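PDB 3BKW: S-adenosylmethionine dependent methyltransferase from Mesorhizobium loti, which probably transfers the methyl group of S-adenosylmethionine to an acceptor that is not known. Local coordinates for residues R192-G195 with T196-A200; L101-Q105 with D106-L110; A228-D232 with R233-L237; L115-H118 with Y119-D122. All blocks are in the same frame, centred on the assembly; numbering follows the deposited sequence.

Contact 1: residues R192-G195 with T196-A200. With EDO (1,2-ethanediol), chain C; EDO (1,2-ethanediol), chain G.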
loop_
_atom_site.group_PDB
_atom_site.type_symbol
_atom_site.label_atom_id
_atom_site.label_comp_id
_atom_site.label_asym_id
_atom_site.label_seq_id
_atom_site.Cartn_x
_atom_site.Cartn_y
_atom_site.Cartn_z
ATOM N N ARG A 192 -6.598 -6.779 7.958
ATOM C CA ARG A 192 -6.796 -6.632 6.520
ATOM C C ARG A 192 -5.472 -6.133 5.987
ATOM O O ARG A 192 -4.880 -5.219 6.582
ATOM C CB ARG A 192 -7.891 -5.613 6.203
ATOM C CG ARG A 192 -9.308 -6.113 6.469
ATOM C CD ARG A 192 -10.355 -5.030 6.224
ATOM N NE ARG A 192 -10.443 -4.052 7.322
ATOM C CZ ARG A 192 -11.384 -4.003 8.283
ATOM N NH1 ARG A 192 -12.418 -4.843 8.316
ATOM N NH2 ARG A 192 -11.310 -3.027 9.192
ATOM N N THR A 193 -5.043 -6.678 4.849
ATOM C CA THR A 193 -3.772 -6.269 4.240
ATOM C C THR A 193 -3.905 -4.835 3.686
ATOM O O THR A 193 -5.020 -4.324 3.522
ATOM C CB THR A 193 -3.375 -7.238 3.098
ATOM O OG1 THR A 193 -4.307 -7.111 2.018
ATOM C CG2 THR A 193 -3.302 -8.717 3.583
ATOM N N VAL A 194 -2.773 -4.192 3.398
ATOM C CA VAL A 194 -2.780 -2.841 2.798
ATOM C C VAL A 194 -3.582 -2.873 1.482
ATOM O O VAL A 194 -4.417 -2.009 1.236
ATOM C CB VAL A 194 -1.348 -2.287 2.527
ATOM C CG1 VAL A 194 -1.408 -0.879 1.901
ATOM C CG2 VAL A 194 -0.497 -2.257 3.811
ATOM N N GLY A 195 -3.331 -3.872 0.636
ATOM C CA GLY A 195 -4.069 -4.001 -0.633
ATOM C C GLY A 195 -5.569 -4.104 -0.441
ATOM O O GLY A 195 -6.324 -3.442 -1.138
ATOM N N THR A 196 -5.996 -4.914 0.521
ATOM C CA THR A 196 -7.430 -5.060 0.804
ATOM C C THR A 196 -8.053 -3.712 1.179
ATOM O O THR A 196 -9.101 -3.344 0.681
ATOM C CB THR A 196 -7.660 -6.088 1.904
ATOM O OG1 THR A 196 -7.281 -7.386 1.410
ATOM C CG2 THR A 196 -9.137 -6.110 2.360
ATOM N N THR A 197 -7.402 -2.975 2.070
ATOM C CA THR A 197 -7.893 -1.660 2.486
ATOM C C THR A 197 -7.991 -0.694 1.321
ATOM O O THR A 197 -8.997 -0.016 1.147
ATOM C CB THR A 197 -6.971 -1.082 3.582
ATOM O OG1 THR A 197 -7.044 -1.941 4.716
ATOM C CG2 THR A 197 -7.310 0.374 3.977
ATOM N N LEU A 198 -6.925 -0.622 0.526
ATOM C CA LEU A 198 -6.899 0.298 -0.610
ATOM C C LEU A 198 -7.892 -0.086 -1.698
ATOM O O LEU A 198 -8.592 0.777 -2.248
ATOM C CB LEU A 198 -5.495 0.423 -1.184
ATOM C CG LEU A 198 -4.425 0.953 -0.213
ATOM C CD1 LEU A 198 -3.065 0.979 -0.922
ATOM C CD2 LEU A 198 -4.765 2.296 0.385
ATOM N N ASN A 199 -7.976 -1.379 -1.999
ATOM C CA ASN A 199 -8.939 -1.857 -3.003
ATOM C C ASN A 199 -10.385 -1.572 -2.590
ATOM O O ASN A 199 -11.203 -1.198 -3.415
ATOM C CB ASN A 199 -8.756 -3.344 -3.244
ATOM C CG ASN A 199 -7.451 -3.677 -3.938
ATOM O OD1 ASN A 199 -6.807 -2.812 -4.545
ATOM N ND2 ASN A 199 -7.079 -4.954 -3.892
ATOM N N ALA A 200 -10.665 -1.700 -1.292
ATOM C CA ALA A 200 -11.991 -1.392 -0.742
ATOM C C ALA A 200 -12.325 0.098 -0.880
ATOM O O ALA A 200 -13.452 0.452 -1.242
ATOM C CB ALA A 200 -12.086 -1.844 0.696
HETATM C C1 EDO C . -8.128 -1.271 7.885
HETATM O O1 EDO C . -8.789 -1.869 6.749
HETATM C C2 EDO C . -7.353 -2.310 8.711
HETATM O O2 EDO C . -8.209 -3.068 9.564
HETATM C C1 EDO G . -11.590 -2.770 -6.906
HETATM O O1 EDO G . -11.321 -1.627 -6.092
HETATM C C2 EDO G . -10.353 -3.657 -6.959
HETATM O O2 EDO G . -9.237 -2.857 -7.329
HETATM O O HOH W 1 -4.731 -2.455 6.045
#
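T197 N bonds back to T193 O at 3.1 Å, opening the first turn of helix 194-203 with T193 as N-cap; L198 to V194 and N199 to G195 repeat the pattern. A chi1 of 67° places the T193 hydroxyl between its own backbone N and carbonyl carbon, facing the first turn. T193 OG1 lies 3.0 Å from T196 OG1, a likely hydrogen bond, although that proton has another acceptor near. Threonine suits position 196 because its two branches do different work: OG1 bonds E175, while CG2 lies 4.1 Å from R192 CB, the two side chains crossing at about a right angle. V194 and L198 run side by side, V194 CG1 3.8 Å from L198 CD1. T197 OG1 shares a hydrogen bond of 2.7 Å with O1 of an ethanediol, probably from the crystallisation liquor; R192 NE donates to that oxygen at 2.8 Å, near the guanidinium plane. A water joins T197 OG1 to R192 O. E175 accepts from T193 N and E213 of the second subunit from G195 N, and the positive end of the helix dipole would probably stabilise both carboxylates.

Contact 2: residues L101-Q105 with D106-L110. With EDO (1,2-ethanediol), chain F.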
loop_
_atom_site.group_PDB
_atom_site.type_symbol
_atom_site.label_atom_id
_atom_site.label_comp_id
_atom_site.label_asym_id
_atom_site.label_seq_id
_atom_site.Cartn_x
_atom_site.Cartn_y
_atom_site.Cartn_z
ATOM N N LEU A 101 -22.989 2.952 11.055
ATOM C CA LEU A 101 -22.870 4.375 10.789
ATOM C C LEU A 101 -23.802 4.892 9.699
ATOM O O LEU A 101 -23.897 4.299 8.617
ATOM C CB LEU A 101 -21.428 4.715 10.382
ATOM C CG LEU A 101 -21.040 6.179 10.093
ATOM C CD1 LEU A 101 -21.095 7.029 11.362
ATOM C CD2 LEU A 101 -19.660 6.280 9.424
ATOM N N HIS A 102 -24.466 6.004 10.022
ATOM C CA HIS A 102 -25.302 6.726 9.086
ATOM C C HIS A 102 -24.806 8.171 9.099
ATOM O O HIS A 102 -24.507 8.719 10.159
ATOM C CB HIS A 102 -26.778 6.590 9.458
ATOM C CG HIS A 102 -27.293 5.187 9.329
ATOM N ND1 HIS A 102 -27.281 4.290 10.376
ATOM C CD2 HIS A 102 -27.805 4.517 8.268
ATOM C CE1 HIS A 102 -27.775 3.133 9.971
ATOM N NE2 HIS A 102 -28.101 3.245 8.696
ATOM N N LEU A 103 -24.664 8.759 7.911
ATOM C CA LEU A 103 -24.220 10.139 7.768
ATOM C C LEU A 103 -25.083 10.811 6.714
ATOM O O LEU A 103 -25.447 10.157 5.720
ATOM C CB LEU A 103 -22.738 10.227 7.368
ATOM C CG LEU A 103 -21.646 9.867 8.389
ATOM C CD1 LEU A 103 -20.260 9.952 7.726
ATOM C CD2 LEU A 103 -21.713 10.777 9.607
ATOM N N PRO A 104 -25.415 12.109 6.912
ATOM C CA PRO A 104 -26.168 12.824 5.903
ATOM C C PRO A 104 -25.329 13.015 4.640
ATOM O O PRO A 104 -24.116 13.225 4.721
ATOM C CB PRO A 104 -26.476 14.169 6.576
ATOM C CG PRO A 104 -25.429 14.339 7.559
ATOM C CD PRO A 104 -25.120 12.983 8.069
ATOM N N GLN A 105 -25.984 12.921 3.493
ATOM C CA GLN A 105 -25.327 12.994 2.192
ATOM C C GLN A 105 -24.791 14.394 1.903
ATOM O O GLN A 105 -25.406 15.376 2.328
ATOM C CB GLN A 105 -26.340 12.620 1.101
ATOM C CG GLN A 105 -25.773 12.449 -0.295
ATOM C CD GLN A 105 -26.850 12.176 -1.351
ATOM O OE1 GLN A 105 -28.032 12.005 -1.038
ATOM N NE2 GLN A 105 -26.431 12.137 -2.613
ATOM N N ASP A 106 -23.630 14.465 1.233
ATOM C CA ASP A 106 -23.062 15.727 0.732
ATOM C C ASP A 106 -22.960 16.810 1.831
ATOM O O ASP A 106 -23.258 17.988 1.598
ATOM C CB ASP A 106 -23.977 16.165 -0.445
ATOM C CG ASP A 106 -23.442 17.332 -1.251
ATOM O OD1 ASP A 106 -22.227 17.527 -1.325
ATOM O OD2 ASP A 106 -24.271 18.061 -1.839
ATOM N N SER A 107 -22.561 16.383 3.030
ATOM C CA SER A 107 -22.526 17.243 4.229
ATOM C C SER A 107 -21.167 17.568 4.828
ATOM O O SER A 107 -21.087 18.392 5.770
ATOM C CB SER A 107 -23.416 16.610 5.293
ATOM O OG SER A 107 -24.763 16.679 4.864
ATOM N N PHE A 108 -20.105 16.944 4.312
ATOM C CA PHE A 108 -18.751 17.162 4.830
ATOM C C PHE A 108 -17.729 17.316 3.734
ATOM O O PHE A 108 -17.874 16.760 2.660
ATOM C CB PHE A 108 -18.357 16.021 5.781
ATOM C CG PHE A 108 -19.272 15.899 6.937
ATOM C CD1 PHE A 108 -19.111 16.724 8.043
ATOM C CD2 PHE A 108 -20.350 15.014 6.901
ATOM C CE1 PHE A 108 -19.990 16.645 9.112
ATOM C CE2 PHE A 108 -21.218 14.925 7.971
ATOM C CZ PHE A 108 -21.040 15.750 9.081
ATOM N N ASP A 109 -16.703 18.103 4.013
ATOM C CA ASP A 109 -15.576 18.297 3.107
ATOM C C ASP A 109 -14.424 17.368 3.480
ATOM O O ASP A 109 -13.568 17.086 2.642
ATOM C CB ASP A 109 -15.092 19.741 3.192
ATOM C CG ASP A 109 -16.174 20.715 2.869
ATOM O OD1 ASP A 109 -16.647 20.674 1.715
ATOM O OD2 ASP A 109 -16.565 21.493 3.766
ATOM N N LEU A 110 -14.371 16.950 4.754
ATOM C CA LEU A 110 -13.315 16.090 5.265
ATOM C C LEU A 110 -13.866 15.122 6.284
ATOM O O LEU A 110 -14.611 15.526 7.162
ATOM C CB LEU A 110 -12.232 16.950 5.958
ATOM C CG LEU A 110 -11.092 16.265 6.735
ATOM C CD1 LEU A 110 -10.277 15.354 5.812
ATOM C CD2 LEU A 110 -10.228 17.287 7.453
HETATM C C1 EDO F . -14.806 19.230 -0.713
HETATM O O1 EDO F . -15.973 20.037 -0.681
HETATM C C2 EDO F . -13.608 20.106 -1.062
HETATM O O2 EDO F . -13.226 20.916 0.073
#
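Q105 and D106, which bury the most surface here, sit at the corner of a reverse turn, P104 to S107, that feeds strand 108-114 of the Rossmann-like methyltransferase sheet. D106 has the left-handed backbone conformation (phi 52°), one that aspartate tolerates better than most residues. The two side chains start alike, each with CG anti to its backbone N, and Q105 then runs out extended, its amide plane turned 59° from the D106 carboxylate. Both ends being polar suits this exposed corner; D106 OD1 is bonded by S135 OG in the short strand 134-135, and Q105 packs on Q132 of helix 123-133. Across the turn, S107 OG donates to Q105 O at 2.9 Å, approaching from well above the carbonyl plane, 57° out of it. With OG beside its own backbone N, the short serine can fold back that far, and its OG also rests 3.5 Å from P104 CB. Without the hydroxyl, as with an alanine here, Q105 O would probably lose this donor and the turn would be freer to flex. F108 turns inward instead, against V48 of the adjacent strand 46-50 and L70 of strand 68-73 beyond it, where a large apolar ring fits the buried side of the sheet. Its CE2 meets L103 CD2 at 4.5 Å and P104 CG at 4.3 Å.

Contact 3: residues A228-D232 with R233-L237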
loop_
_atom_site.group_PDB
_atom_site.type_symbol
_atom_site.label_atom_id
_atom_site.label_comp_id
_atom_site.label_asym_id
_atom_site.label_seq_id
_atom_site.Cartn_x
_atom_site.Cartn_y
_atom_site.Cartn_z
ATOM N N ALA A 228 12.959 4.809 18.416
ATOM C CA ALA A 228 13.982 4.132 17.586
ATOM C C ALA A 228 13.555 2.726 17.100
ATOM O O ALA A 228 13.798 2.369 15.941
ATOM C CB ALA A 228 15.343 4.065 18.327
ATOM N N GLU A 229 12.885 1.956 17.965
ATOM C CA GLU A 229 12.399 0.612 17.587
ATOM C C GLU A 229 11.358 0.626 16.452
ATOM O O GLU A 229 11.216 -0.351 15.729
ATOM C CB GLU A 229 11.872 -0.164 18.810
ATOM C CG GLU A 229 10.559 0.329 19.370
ATOM C CD GLU A 229 10.132 -0.426 20.608
ATOM O OE1 GLU A 229 10.965 -0.654 21.513
ATOM O OE2 GLU A 229 8.945 -0.775 20.684
ATOM N N GLU A 230 10.675 1.754 16.267
ATOM C CA GLU A 230 9.655 1.897 15.221
ATOM C C GLU A 230 10.273 1.860 13.806
ATOM O O GLU A 230 9.546 1.677 12.844
ATOM C CB GLU A 230 8.812 3.169 15.431
ATOM C CG GLU A 230 8.211 3.356 16.869
ATOM C CD GLU A 230 7.279 2.234 17.296
ATOM O OE1 GLU A 230 6.750 1.534 16.418
ATOM O OE2 GLU A 230 7.042 2.076 18.516
ATOM N N LEU A 231 11.604 2.022 13.689
ATOM C CA LEU A 231 12.300 1.869 12.391
ATOM C C LEU A 231 12.250 0.441 11.836
ATOM O O LEU A 231 12.346 0.237 10.615
ATOM C CB LEU A 231 13.758 2.318 12.477
ATOM C CG LEU A 231 13.973 3.805 12.803
ATOM C CD1 LEU A 231 15.470 4.109 12.827
ATOM C CD2 LEU A 231 13.280 4.726 11.822
ATOM N N ASP A 232 12.076 -0.550 12.708
ATOM C CA ASP A 232 12.084 -1.955 12.300
ATOM C C ASP A 232 10.781 -2.470 11.730
ATOM O O ASP A 232 10.806 -3.304 10.832
ATOM C CB ASP A 232 12.580 -2.840 13.440
ATOM C CG ASP A 232 14.060 -2.677 13.672
ATOM O OD1 ASP A 232 14.835 -2.653 12.688
ATOM O OD2 ASP A 232 14.450 -2.615 14.836
ATOM N N ARG A 233 9.660 -1.991 12.257
ATOM C CA ARG A 233 8.360 -2.372 11.739
ATOM C C ARG A 233 7.337 -1.262 12.016
ATOM O O ARG A 233 7.395 -0.655 13.075
ATOM C CB ARG A 233 7.903 -3.710 12.342
ATOM C CG ARG A 233 7.621 -3.695 13.850
ATOM C CD ARG A 233 6.133 -3.539 14.151
ATOM N NE ARG A 233 5.924 -3.484 15.588
ATOM C CZ ARG A 233 6.038 -2.404 16.351
ATOM N NH1 ARG A 233 6.364 -1.233 15.845
ATOM N NH2 ARG A 233 5.847 -2.515 17.669
ATOM N N PRO A 234 6.390 -1.056 11.094
ATOM C CA PRO A 234 5.399 -0.012 11.290
ATOM C C PRO A 234 4.253 -0.445 12.198
ATOM O O PRO A 234 3.726 -1.553 12.044
ATOM C CB PRO A 234 4.876 0.233 9.876
ATOM C CG PRO A 234 4.991 -1.061 9.198
ATOM C CD PRO A 234 6.188 -1.753 9.812
HETATM N N MSE A 235 3.875 0.419 13.133
HETATM C CA MSE A 235 2.702 0.192 13.955
HETATM C C MSE A 235 1.439 0.659 13.229
HETATM O O MSE A 235 0.362 0.086 13.452
HETATM C CB MSE A 235 2.791 0.926 15.287
HETATM C CG MSE A 235 1.691 0.568 16.242
HETATM SE SE MSE A 235 2.028 1.274 18.001
HETATM C CE MSE A 235 3.636 0.315 18.391
ATOM N N PHE A 236 1.568 1.699 12.392
ATOM C CA PHE A 236 0.405 2.338 11.771
ATOM C C PHE A 236 0.461 2.486 10.274
ATOM O O PHE A 236 1.530 2.652 9.691
ATOM C CB PHE A 236 0.212 3.750 12.351
ATOM C CG PHE A 236 0.172 3.798 13.846
ATOM C CD1 PHE A 236 -0.841 3.128 14.516
ATOM C CD2 PHE A 236 1.105 4.533 14.573
ATOM C CE1 PHE A 236 -0.915 3.164 15.916
ATOM C CE2 PHE A 236 1.038 4.574 15.968
ATOM C CZ PHE A 236 0.025 3.878 16.631
ATOM N N LEU A 237 -0.723 2.407 9.674
ATOM C CA LEU A 237 -0.962 2.700 8.268
ATOM C C LEU A 237 -1.768 4.000 8.233
ATOM O O LEU A 237 -2.810 4.093 8.904
ATOM C CB LEU A 237 -1.760 1.583 7.590
ATOM C CG LEU A 237 -2.067 1.784 6.096
ATOM C CD1 LEU A 237 -0.763 1.773 5.253
ATOM C CD2 LEU A 237 -3.065 0.746 5.562
HETATM O O HOH W 2 6.757 -0.270 19.503
HETATM O O HOH W 3 5.432 2.575 14.275
#
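E230 and R233 meet because both chains curl: the glutamate bends at chi2 (-60°), and the arginine, its CG between backbone N and carbonyl carbon (chi1 66°), bends at chi2 too. They run side by side, and R233 NH1 gives a salt bridge of 2.9 Å to E230 OE1. The oxygen lies in the guanidinium plane, while the nitrogen meets it on the syn side, 31° out of the carboxylate plane. One water donates to E230 OE2 at 2.6 Å and to E229 OE2, and accepts from R233 NH2 at 3.0 Å. A second donates to E230 OE1 and accepts from M235 N at 2.9 Å. The contact ties a 3-10 turn, 228-231, to the approach of strand 236-242, the antiparallel strand between 138-145 and 207-213 in the methyltransferase sheet. With an alanine in place of E230, the R233 guanidinium would probably lack this anionic mate and both waters an acceptor. Arginine suits this buried place because its N-H edge takes the carboxylate and a water while its cation makes a cation-pi contact with W167. M235, a selenomethionine, brings its methyl CE to 3.8 Å from E230 OE2. D232 bonds R165 and, in the second subunit, R171 N.

Contact 4: residues L115-H118 with Y119-D122. With EDO (1,2-ethanediol), chain E.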
loop_
_atom_site.group_PDB
_atom_site.type_symbol
_atom_site.label_atom_id
_atom_site.label_comp_id
_atom_site.label_asym_id
_atom_site.label_seq_id
_atom_site.Cartn_x
_atom_site.Cartn_y
_atom_site.Cartn_z
ATOM N N LEU A 115 -7.258 5.762 14.492
ATOM C CA LEU A 115 -7.178 4.469 15.177
ATOM C C LEU A 115 -8.508 3.895 15.640
ATOM O O LEU A 115 -8.651 3.423 16.777
ATOM C CB LEU A 115 -6.177 4.605 16.333
ATOM C CG LEU A 115 -4.779 5.111 15.964
ATOM C CD1 LEU A 115 -3.890 5.202 17.220
ATOM C CD2 LEU A 115 -4.142 4.245 14.882
ATOM N N ALA A 116 -9.482 3.951 14.744
ATOM C CA ALA A 116 -10.833 3.425 14.984
ATOM C C ALA A 116 -11.268 2.354 13.989
ATOM O O ALA A 116 -11.967 1.431 14.361
ATOM C CB ALA A 116 -11.862 4.574 14.953
ATOM N N LEU A 117 -10.882 2.496 12.718
ATOM C CA LEU A 117 -11.388 1.635 11.669
ATOM C C LEU A 117 -10.919 0.203 11.721
ATOM O O LEU A 117 -11.627 -0.662 11.218
ATOM C CB LEU A 117 -11.181 2.232 10.285
ATOM C CG LEU A 117 -11.827 3.599 10.004
ATOM C CD1 LEU A 117 -11.852 3.754 8.471
ATOM C CD2 LEU A 117 -13.193 3.813 10.579
ATOM N N HIS A 118 -9.801 -0.064 12.407
ATOM C CA HIS A 118 -9.369 -1.452 12.618
ATOM C C HIS A 118 -10.305 -2.255 13.529
ATOM O O HIS A 118 -10.159 -3.465 13.618
ATOM C CB HIS A 118 -7.906 -1.603 13.022
ATOM C CG HIS A 118 -7.505 -0.780 14.194
ATOM N ND1 HIS A 118 -6.891 0.438 14.060
ATOM C CD2 HIS A 118 -7.635 -0.987 15.520
ATOM C CE1 HIS A 118 -6.635 0.941 15.253
ATOM N NE2 HIS A 118 -7.097 0.108 16.158
ATOM N N TYR A 119 -11.243 -1.586 14.213
ATOM C CA TYR A 119 -12.269 -2.264 15.023
ATOM C C TYR A 119 -13.614 -2.477 14.306
ATOM O O TYR A 119 -14.524 -3.076 14.872
ATOM C CB TYR A 119 -12.493 -1.501 16.334
ATOM C CG TYR A 119 -11.217 -1.316 17.137
ATOM C CD1 TYR A 119 -10.438 -2.422 17.517
ATOM C CD2 TYR A 119 -10.780 -0.044 17.520
ATOM C CE1 TYR A 119 -9.248 -2.268 18.258
ATOM C CE2 TYR A 119 -9.587 0.113 18.280
ATOM C CZ TYR A 119 -8.835 -1.014 18.637
ATOM O OH TYR A 119 -7.642 -0.909 19.354
ATOM N N VAL A 120 -13.701 -2.039 13.040
ATOM C CA VAL A 120 -14.932 -2.121 12.242
ATOM C C VAL A 120 -14.843 -3.356 11.365
ATOM O O VAL A 120 -13.953 -3.420 10.539
ATOM C CB VAL A 120 -15.127 -0.826 11.400
ATOM C CG1 VAL A 120 -16.333 -0.950 10.482
ATOM C CG2 VAL A 120 -15.311 0.377 12.336
ATOM N N GLU A 121 -15.782 -4.295 11.507
ATOM C CA GLU A 121 -15.747 -5.540 10.742
ATOM C C GLU A 121 -16.004 -5.312 9.257
ATOM O O GLU A 121 -15.221 -5.774 8.420
ATOM C CB GLU A 121 -16.737 -6.566 11.297
ATOM C CG GLU A 121 -16.588 -7.953 10.676
ATOM C CD GLU A 121 -17.355 -9.043 11.412
ATOM O OE1 GLU A 121 -18.328 -8.738 12.136
ATOM O OE2 GLU A 121 -16.973 -10.222 11.247
ATOM N N ASP A 122 -17.100 -4.615 8.947
ATOM C CA ASP A 122 -17.487 -4.329 7.554
ATOM C C ASP A 122 -17.003 -2.925 7.195
ATOM O O ASP A 122 -17.784 -1.970 7.115
ATOM C CB ASP A 122 -19.003 -4.506 7.386
ATOM C CG ASP A 122 -19.451 -4.472 5.930
ATOM O OD1 ASP A 122 -18.608 -4.251 5.028
ATOM O OD2 ASP A 122 -20.667 -4.673 5.713
HETATM C C1 EDO E . -19.206 -5.823 2.181
HETATM O O1 EDO E . -19.282 -4.436 2.518
HETATM C C2 EDO E . -19.758 -6.046 0.776
HETATM O O2 EDO E . -19.094 -5.236 -0.214
HETATM O O HOH W 4 -6.504 1.526 18.849
#
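Y119 OH accepts a hydrogen bond of 2.7 Å from a water that also bonds H118 NE2 at 3.1 Å, spanning the polar ends of two neighbouring rings. The rings form a T-shaped pair, the imidazole edge pointing at the phenol face with centroids 4.2 Å apart and planes at 65°. H118 CD2 stands 3.3 Å above the middle of the Y119 ring, and H118 NE2 is 3.2 Å from Y119 CZ. This needs the histidine's CG between its backbone N and carbonyl carbon (chi1 53°), which swings the ring alongside the tyrosine. Histidine suits the place because its C-H at CD2, polarised by the ring nitrogens, can point into the electron-rich face. The backbone that carries the rings makes a short 3-10 turn, with Y119 N bonded to A116 O and V120 N to L117 O, both at 3.1 Å. It follows strand 108-114 in the Rossmann-like domain and leads to helix 123-133, whose N-cap, D122, makes a weak bond to R125 N. L117 and V120 use their apolar branches inward, on L126 of that helix; L117 CD2 lies 4.4 Å from V120 CG2. V120 O takes a hydrogen bond from R192 NH2, just ahead of helix 194-203.

Overall arrangement
From the N terminus, contact 2 comes first, then contacts 4, 1 and 3; each closes a short local turn before the next opens, so none nests in or crosses another. Contact 2 leads into strand 108-114 and contact 4 follows that strand's far end, their nearest atoms about 7 Å apart. Contact 4 meets contact 1 through the R192 guanidinium, linking the entrance of helix 123-133 to that of helix 194-203. Contact 3 touches both, L237 against V194 and F236 against L115, bringing strand 236-242 to the group. Contacts 1 and 3 also face the second subunit, whereas no other chain of the assembly touches contacts 2 and 4; contacts 2 and 3 lie on opposite sides of the chain's centre.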